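PDB 6VC5: endoglucanase from Komagataeibacter sucrofermentans, which probably catalyses the hydrolysis of internal beta-1,4-glucosidic linkages in cellulose, lichenin and cereal beta-D-glucans. Local coordinates for residues A[39-44]-A[97-102]; A[69-74]-A[117-122]; A[219-224]-A[274-279]. All coordinates share one frame; numbering follows the deposited sequence.

Overall arrangement
All three contacts belong to one glycoside hydrolase family 8 domain, a family built on the (alpha/alpha)6 barrel. Interactions 1 and 2 are neighbours, their centres 14 Å apart. Helix 90-106 of interaction 1 touches helix 110-126 of interaction 2, where Ala97 and Leu100 meet Ile119 and Tyr120. Their segments alternate along the chain, tying together this early part of the sequence. Interaction 3 comes later in sequence, with its centre 21 Å from that of interaction 1 and 26 Å from that of interaction 2. It joins the loop before helix 225-232 to helix 274-282, on the opposite side of the chain's centre from interaction 2.

Interaction 1. Residues A[39-44]-A[97-102]; sequences GMLFSA and ALALAW
Leu41 swings CG anti to its backbone N (chi1 -169°), and from there its CD1 reaches over a face of the Trp102 indole, while a bend at the end of Met40 (chi3 66°) delivers CE to Leu100. The leucine methyl sits toward the rim of the six-membered ring in a CH-pi contact, with Leu41 CD1 3.5 Å from Trp102 CZ3. Leu98 shares the work: its CD1 lies over the same indole face, and its CD2 is 3.8 Å from Leu41 CD1. Between these groups and the methionine, Ala99 fills the middle. Its CB presses on the other helix at two points, 3.5 Å from Leu41 N and 3.6 Å from Met40 CB. With so small a residue here, the CA atoms of Leu41 and Ala99 come within 4.4 Å. Two helices running the same way are thus packed closely, with axes 8.2 Å apart and crossing at 26°. Such pairing of parallel helices, with an intervening helix between them in sequence, is consistent with the (alpha/alpha)6 barrel of family 8. On the far side of Ala99, Met40 CE rests 3.7 Å from Leu100 CG, and the two side chains pass at a slant. Helix 49-62 also packs on Met40 through Phe52, Ile55 and Trp56. Trp102 meets the ring of Phe320 near the chain's end, and Ala44 CB rests 4.3 Å from Trp102 CB.

Interaction 2. Residues A[69-74]-A[117-122]; sequences ALFSWR and MNIYGD
Asn118 meets Ala69 where the loop leading from helix 49-62 to strand 74-76 runs against helix 110-126, a loop-on-helix contact within the (alpha/alpha)6 barrel expected of family 8. The methyl of Ala69 points at the helix and lies 3.5 Å from the carbonyl oxygen Asn118 O. The CB of Asn118 is 4.1 Å from Ala69 CB, but its carboxamide turns elsewhere, OD1 being hydrogen-bonded to Gln114. Ile119, the next residue, does most of the apolar packing. Its CG1 stands beside the backbone N (chi1 -61°) and lies 3.7 Å from Ala69 O, a carbonyl that is itself hydrogen-bonded to Gln64. Farther out, Ile119 CD1 butts against the rim of the Phe71 ring, in the ring plane and 3.7 Å from CE2, the two side chains crossing at about a right angle. Helix 90-106 backs this pair, with Ile96 on the phenylalanine and Leu100 on the isoleucine. One turn beyond Asn118 comes Asp122, which offers both an apolar and a polar surface. Its CB sits 4.0 Å from Leu70 CD2; Val123 and Leu126 of the same helix also touch the leucine side chain. Its carboxylate takes the backbone of the loop: Ala69 N donates to Asp122 OD2 at 2.8 Å with an N-H...O angle of 155°, arriving on the anti side and 17° out of the carboxylate plane.

Interaction 3. Residues A[219-224]-A[274-279]; sequences FSYDAI and PGYLAV
The phenol oxygen of Tyr276 is wedged against the peptide between Ser220 and Tyr221, and its hydrogen bond goes to Gly258 O outside the two segments. Tyr276 OH lies 3.1 Å from Ser220 C, a packing contact, and stands 3.2 Å above the plane of the Tyr221 ring, toward its rim. The two aromatic rings form an offset edge-to-face pair, with the edge of Tyr276 turned to the face of Tyr221, centroids 5.6 Å apart and planes at 64°. Ile224 comes down on a face of the Tyr276 ring. With CG1 anti to the backbone N (chi1 -178°), that carbon sits almost over the ring centre, 3.9 Å from the centroid in a CH-pi contact. Ile224 CD1 continues past Tyr276 CD2 to Val279, where it is 4.0 Å from Val279 CG1; the same valine methyl lies 3.6 Å from Ile224 O. An alanine in place of Tyr276 would probably leave Gly258 O without this hydrogen-bond partner and open a gap between Tyr221 and Ile224. Ser220 is held from elsewhere, its OG bonded to Asp198, while Tyr301 of helix 300-313 makes its own edge-to-face contact with Tyr221. Here a tyrosine of helix 274-282 plugs into the turn ahead of helix 225-232, linking a connecting loop to the helical framework of a probable (alpha/alpha)6 barrel.

Interaction 1. Residues A[39-44]-A[97-102]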
# COMPACT_ATOMS: atom_id res chain seq x y z
N GLY A 39 -9.75 -3.15 -5.07
CA GLY A 39 -10.75 -3.53 -6.05
C GLY A 39 -10.75 -2.60 -7.25
O GLY A 39 -10.81 -3.05 -8.40
N MET A 40 -10.63 -1.30 -6.99
CA MET A 40 -10.58 -0.32 -8.06
C MET A 40 -9.30 -0.47 -8.88
O MET A 40 -9.32 -0.44 -10.12
CB MET A 40 -10.69 1.08 -7.45
CG MET A 40 -12.08 1.38 -6.91
SD MET A 40 -12.07 2.94 -5.94
CE MET A 40 -11.72 4.17 -7.25
N LEU A 41 -8.16 -0.65 -8.21
CA LEU A 41 -6.89 -0.77 -8.94
C LEU A 41 -6.86 -2.03 -9.80
O LEU A 41 -6.42 -1.99 -10.96
CB LEU A 41 -5.73 -0.77 -7.94
CG LEU A 41 -4.32 -0.62 -8.55
CD1 LEU A 41 -4.11 0.82 -8.98
CD2 LEU A 41 -3.26 -1.06 -7.55
N PHE A 42 -7.29 -3.16 -9.24
CA PHE A 42 -7.25 -4.42 -9.98
C PHE A 42 -8.23 -4.42 -11.15
O PHE A 42 -7.91 -4.92 -12.24
CB PHE A 42 -7.55 -5.61 -9.06
CG PHE A 42 -6.64 -5.75 -7.86
CD1 PHE A 42 -5.42 -5.10 -7.78
CD2 PHE A 42 -7.04 -6.54 -6.79
CE1 PHE A 42 -4.60 -5.24 -6.65
CE2 PHE A 42 -6.24 -6.69 -5.67
CZ PHE A 42 -5.02 -6.03 -5.60
N SER A 43 -9.44 -3.89 -10.94
CA SER A 43 -10.42 -3.82 -12.02
C SER A 43 -9.99 -2.85 -13.12
O SER A 43 -10.22 -3.12 -14.30
CB SER A 43 -11.82 -3.50 -11.48
OG SER A 43 -11.87 -2.22 -10.88
N ALA A 44 -9.35 -1.74 -12.75
CA ALA A 44 -8.81 -0.83 -13.77
C ALA A 44 -7.71 -1.51 -14.58
O ALA A 44 -7.68 -1.42 -15.82
CB ALA A 44 -8.28 0.44 -13.12
N ALA A 97 -6.76 6.91 -5.41
CA ALA A 97 -6.38 7.95 -6.36
C ALA A 97 -5.64 7.37 -7.57
O ALA A 97 -5.92 7.76 -8.71
CB ALA A 97 -5.51 9.00 -5.66
N LEU A 98 -4.70 6.44 -7.34
CA LEU A 98 -4.00 5.83 -8.47
C LEU A 98 -4.97 5.09 -9.38
O LEU A 98 -4.89 5.21 -10.61
CB LEU A 98 -2.92 4.88 -7.96
CG LEU A 98 -2.15 4.11 -9.04
CD1 LEU A 98 -1.42 5.04 -9.98
CD2 LEU A 98 -1.17 3.18 -8.35
N ALA A 99 -5.92 4.35 -8.79
CA ALA A 99 -6.90 3.62 -9.59
C ALA A 99 -7.76 4.56 -10.43
O ALA A 99 -8.06 4.27 -11.60
CB ALA A 99 -7.78 2.78 -8.67
N LEU A 100 -8.19 5.68 -9.84
CA LEU A 100 -8.96 6.67 -10.60
C LEU A 100 -8.14 7.28 -11.74
O LEU A 100 -8.68 7.52 -12.82
CB LEU A 100 -9.46 7.78 -9.66
CG LEU A 100 -10.65 7.33 -8.83
CD1 LEU A 100 -10.80 8.19 -7.60
CD2 LEU A 100 -11.93 7.37 -9.66
N ALA A 101 -6.86 7.54 -11.50
CA ALA A 101 -5.99 8.04 -12.56
C ALA A 101 -5.90 7.03 -13.70
O ALA A 101 -6.02 7.39 -14.87
CB ALA A 101 -4.61 8.35 -12.00
N TRP A 102 -5.69 5.75 -13.36
CA TRP A 102 -5.61 4.74 -14.41
C TRP A 102 -6.93 4.59 -15.16
O TRP A 102 -6.94 4.50 -16.39
CB TRP A 102 -5.23 3.40 -13.79
CG TRP A 102 -3.82 3.28 -13.42
CD1 TRP A 102 -2.84 4.22 -13.56
CD2 TRP A 102 -3.19 2.11 -12.89
NE1 TRP A 102 -1.63 3.70 -13.13
CE2 TRP A 102 -1.83 2.42 -12.70
CE3 TRP A 102 -3.66 0.84 -12.54
CZ2 TRP A 102 -0.92 1.48 -12.20
CZ3 TRP A 102 -2.75 -0.08 -12.03
CH2 TRP A 102 -1.40 0.25 -11.87

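Interaction 2. Residues A[69-74]-A[117-122]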
# COMPACT_ATOMS: atom_id res chain seq x y z
N ALA A 69 -11.37 15.34 0.52
CA ALA A 69 -11.49 14.24 -0.43
C ALA A 69 -10.89 12.93 0.09
O ALA A 69 -10.89 11.94 -0.65
CB ALA A 69 -10.84 14.62 -1.77
N LEU A 70 -10.40 12.90 1.32
CA LEU A 70 -9.87 11.66 1.88
C LEU A 70 -11.03 10.74 2.30
O LEU A 70 -12.20 11.12 2.24
CB LEU A 70 -8.91 11.97 3.02
CG LEU A 70 -7.80 12.98 2.69
CD1 LEU A 70 -6.89 13.15 3.89
CD2 LEU A 70 -7.01 12.50 1.49
N PHE A 71 -10.68 9.54 2.78
CA PHE A 71 -11.66 8.48 3.01
C PHE A 71 -11.59 7.99 4.44
O PHE A 71 -10.51 7.71 4.96
CB PHE A 71 -11.40 7.30 2.06
CG PHE A 71 -11.59 7.66 0.63
CD1 PHE A 71 -12.80 7.41 0.00
CD2 PHE A 71 -10.57 8.27 -0.09
CE1 PHE A 71 -13.01 7.78 -1.31
CE2 PHE A 71 -10.75 8.62 -1.40
CZ PHE A 71 -11.97 8.38 -2.01
N SER A 72 -12.75 7.84 5.06
CA SER A 72 -12.80 7.12 6.32
C SER A 72 -12.30 5.70 6.09
O SER A 72 -12.59 5.09 5.06
CB SER A 72 -14.22 7.10 6.84
OG SER A 72 -14.68 8.41 7.13
N TRP A 73 -11.54 5.16 7.05
CA TRP A 73 -10.80 3.94 6.76
C TRP A 73 -11.68 2.69 6.72
O TRP A 73 -11.31 1.71 6.06
CB TRP A 73 -9.63 3.77 7.73
CG TRP A 73 -10.02 3.32 9.09
CD1 TRP A 73 -10.57 4.08 10.09
CD2 TRP A 73 -9.87 2.00 9.63
NE1 TRP A 73 -10.77 3.31 11.22
CE2 TRP A 73 -10.35 2.03 10.96
CE3 TRP A 73 -9.37 0.80 9.12
CZ2 TRP A 73 -10.35 0.90 11.77
CZ3 TRP A 73 -9.38 -0.33 9.93
CH2 TRP A 73 -9.87 -0.27 11.24
N ARG A 74 -12.82 2.70 7.40
CA ARG A 74 -13.59 1.47 7.58
C ARG A 74 -15.09 1.72 7.60
O ARG A 74 -15.57 2.71 8.16
CB ARG A 74 -13.18 0.76 8.87
CG ARG A 74 -13.98 -0.49 9.17
CD ARG A 74 -13.36 -1.29 10.29
NE ARG A 74 -13.56 -0.66 11.58
CZ ARG A 74 -13.16 -1.21 12.72
NH1 ARG A 74 -12.55 -2.39 12.71
NH2 ARG A 74 -13.37 -0.58 13.87
N MET A 117 -7.24 13.88 -8.79
CA MET A 117 -6.54 15.12 -8.44
C MET A 117 -7.07 15.73 -7.15
O MET A 117 -6.30 16.27 -6.35
CB MET A 117 -6.62 16.10 -9.61
CG MET A 117 -5.81 15.62 -10.80
SD MET A 117 -5.60 16.81 -12.14
CE MET A 117 -7.28 17.01 -12.63
N ASN A 118 -8.38 15.61 -6.90
CA ASN A 118 -8.93 16.09 -5.63
C ASN A 118 -8.35 15.32 -4.45
O ASN A 118 -7.99 15.93 -3.43
CB ASN A 118 -10.45 15.98 -5.64
CG ASN A 118 -11.10 17.00 -6.54
OD1 ASN A 118 -10.48 18.00 -6.92
ND2 ASN A 118 -12.36 16.76 -6.91
N ILE A 119 -8.25 13.99 -4.56
CA ILE A 119 -7.65 13.20 -3.49
C ILE A 119 -6.19 13.57 -3.29
O ILE A 119 -5.72 13.78 -2.16
CB ILE A 119 -7.80 11.69 -3.77
CG1 ILE A 119 -9.28 11.31 -3.87
CG2 ILE A 119 -7.10 10.87 -2.69
CD1 ILE A 119 -9.52 9.98 -4.58
N TYR A 120 -5.43 13.62 -4.39
CA TYR A 120 -4.00 13.91 -4.28
C TYR A 120 -3.78 15.27 -3.64
O TYR A 120 -2.88 15.44 -2.80
CB TYR A 120 -3.33 13.86 -5.65
CG TYR A 120 -3.06 12.48 -6.20
CD1 TYR A 120 -2.44 11.50 -5.43
CD2 TYR A 120 -3.38 12.17 -7.51
CE1 TYR A 120 -2.17 10.23 -5.95
CE2 TYR A 120 -3.12 10.91 -8.05
CZ TYR A 120 -2.51 9.95 -7.27
OH TYR A 120 -2.25 8.71 -7.79
N GLY A 121 -4.59 16.26 -4.04
CA GLY A 121 -4.48 17.58 -3.45
C GLY A 121 -4.64 17.57 -1.95
O GLY A 121 -3.91 18.25 -1.22
N ASP A 122 -5.61 16.80 -1.45
CA ASP A 122 -5.82 16.74 -0.01
C ASP A 122 -4.79 15.88 0.73
O ASP A 122 -4.47 16.18 1.88
CB ASP A 122 -7.26 16.31 0.29
CG ASP A 122 -8.22 17.49 0.28
OD1 ASP A 122 -7.75 18.64 0.45
OD2 ASP A 122 -9.44 17.28 0.11

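Interaction 3. Residues A[219-224]-A[274-279]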
# COMPACT_ATOMS: atom_id res chain seq x y z
N PHE A 219 9.40 -6.47 11.06
CA PHE A 219 9.17 -6.43 9.62
C PHE A 219 8.14 -7.52 9.34
O PHE A 219 8.44 -8.63 9.52
CB PHE A 219 10.46 -6.76 8.85
CG PHE A 219 10.29 -6.94 7.35
CD1 PHE A 219 10.39 -5.89 6.50
CD2 PHE A 219 10.11 -8.18 6.82
CE1 PHE A 219 10.28 -6.07 5.15
CE2 PHE A 219 9.99 -8.38 5.47
CZ PHE A 219 10.06 -7.31 4.63
N SER A 220 6.94 -7.15 8.91
CA SER A 220 5.89 -8.11 8.69
C SER A 220 4.87 -7.67 7.65
O SER A 220 5.24 -7.30 6.58
CB SER A 220 5.22 -8.54 10.02
OG SER A 220 4.33 -7.63 10.56
N TYR A 221 3.60 -7.71 8.00
CA TYR A 221 2.55 -7.64 7.02
C TYR A 221 2.36 -6.28 6.36
O TYR A 221 1.79 -6.20 5.32
CB TYR A 221 1.26 -8.15 7.65
CG TYR A 221 1.38 -9.58 8.08
CD1 TYR A 221 1.16 -10.58 7.20
CD2 TYR A 221 1.77 -9.91 9.35
CE1 TYR A 221 1.29 -11.89 7.56
CE2 TYR A 221 1.91 -11.23 9.72
CZ TYR A 221 1.66 -12.21 8.83
OH TYR A 221 1.76 -13.54 9.10
N ASP A 222 2.87 -5.23 7.00
CA ASP A 222 2.92 -3.92 6.37
C ASP A 222 4.20 -3.72 5.55
O ASP A 222 4.17 -3.41 4.38
CB ASP A 222 2.90 -2.81 7.44
CG ASP A 222 1.57 -2.70 8.19
OD1 ASP A 222 1.34 -3.49 9.12
OD2 ASP A 222 0.79 -1.77 7.93
N ALA A 223 5.33 -3.97 6.20
CA ALA A 223 6.63 -3.64 5.64
C ALA A 223 6.97 -4.43 4.38
O ALA A 223 7.76 -4.00 3.61
CB ALA A 223 7.73 -3.76 6.68
N ILE A 224 6.30 -5.54 4.18
CA ILE A 224 6.62 -6.39 3.06
C ILE A 224 6.14 -5.69 1.80
O ILE A 224 6.76 -5.88 0.77
CB ILE A 224 5.84 -7.73 3.15
CG1 ILE A 224 6.19 -8.69 2.01
CG2 ILE A 224 4.34 -7.48 3.11
CD1 ILE A 224 7.62 -9.17 2.08
N PRO A 274 1.70 -17.03 0.46
CA PRO A 274 2.31 -16.93 -0.88
C PRO A 274 2.51 -15.51 -1.37
O PRO A 274 3.38 -15.29 -2.22
CB PRO A 274 1.32 -17.68 -1.78
CG PRO A 274 0.61 -18.62 -0.88
CD PRO A 274 0.57 -17.98 0.48
N GLY A 275 1.73 -14.54 -0.90
CA GLY A 275 1.97 -13.17 -1.32
C GLY A 275 3.38 -12.68 -1.00
O GLY A 275 3.94 -11.86 -1.74
N TYR A 276 3.97 -13.14 0.12
CA TYR A 276 5.35 -12.73 0.38
C TYR A 276 6.29 -13.32 -0.66
O TYR A 276 7.28 -12.69 -1.03
CB TYR A 276 5.84 -13.24 1.73
CG TYR A 276 5.43 -12.47 2.95
CD1 TYR A 276 4.15 -11.95 3.10
CD2 TYR A 276 6.32 -12.33 4.01
CE1 TYR A 276 3.78 -11.28 4.28
CE2 TYR A 276 5.96 -11.67 5.19
CZ TYR A 276 4.69 -11.15 5.31
OH TYR A 276 4.31 -10.50 6.47
N LEU A 277 6.04 -14.56 -1.07
CA LEU A 277 6.86 -15.16 -2.10
C LEU A 277 6.75 -14.38 -3.40
O LEU A 277 7.74 -14.23 -4.13
CB LEU A 277 6.45 -16.62 -2.30
CG LEU A 277 7.13 -17.44 -3.39
CD1 LEU A 277 8.60 -17.55 -3.12
CD2 LEU A 277 6.49 -18.81 -3.46
N ALA A 278 5.55 -13.87 -3.71
CA ALA A 278 5.39 -13.02 -4.88
C ALA A 278 6.29 -11.78 -4.79
O ALA A 278 6.98 -11.44 -5.75
CB ALA A 278 3.93 -12.61 -5.02
N VAL A 279 6.30 -11.11 -3.63
CA VAL A 279 7.17 -9.95 -3.44
C VAL A 279 8.64 -10.35 -3.56
O VAL A 279 9.43 -9.66 -4.23
CB VAL A 279 6.87 -9.29 -2.08
CG1 VAL A 279 7.87 -8.17 -1.83
CG2 VAL A 279 5.44 -8.74 -2.06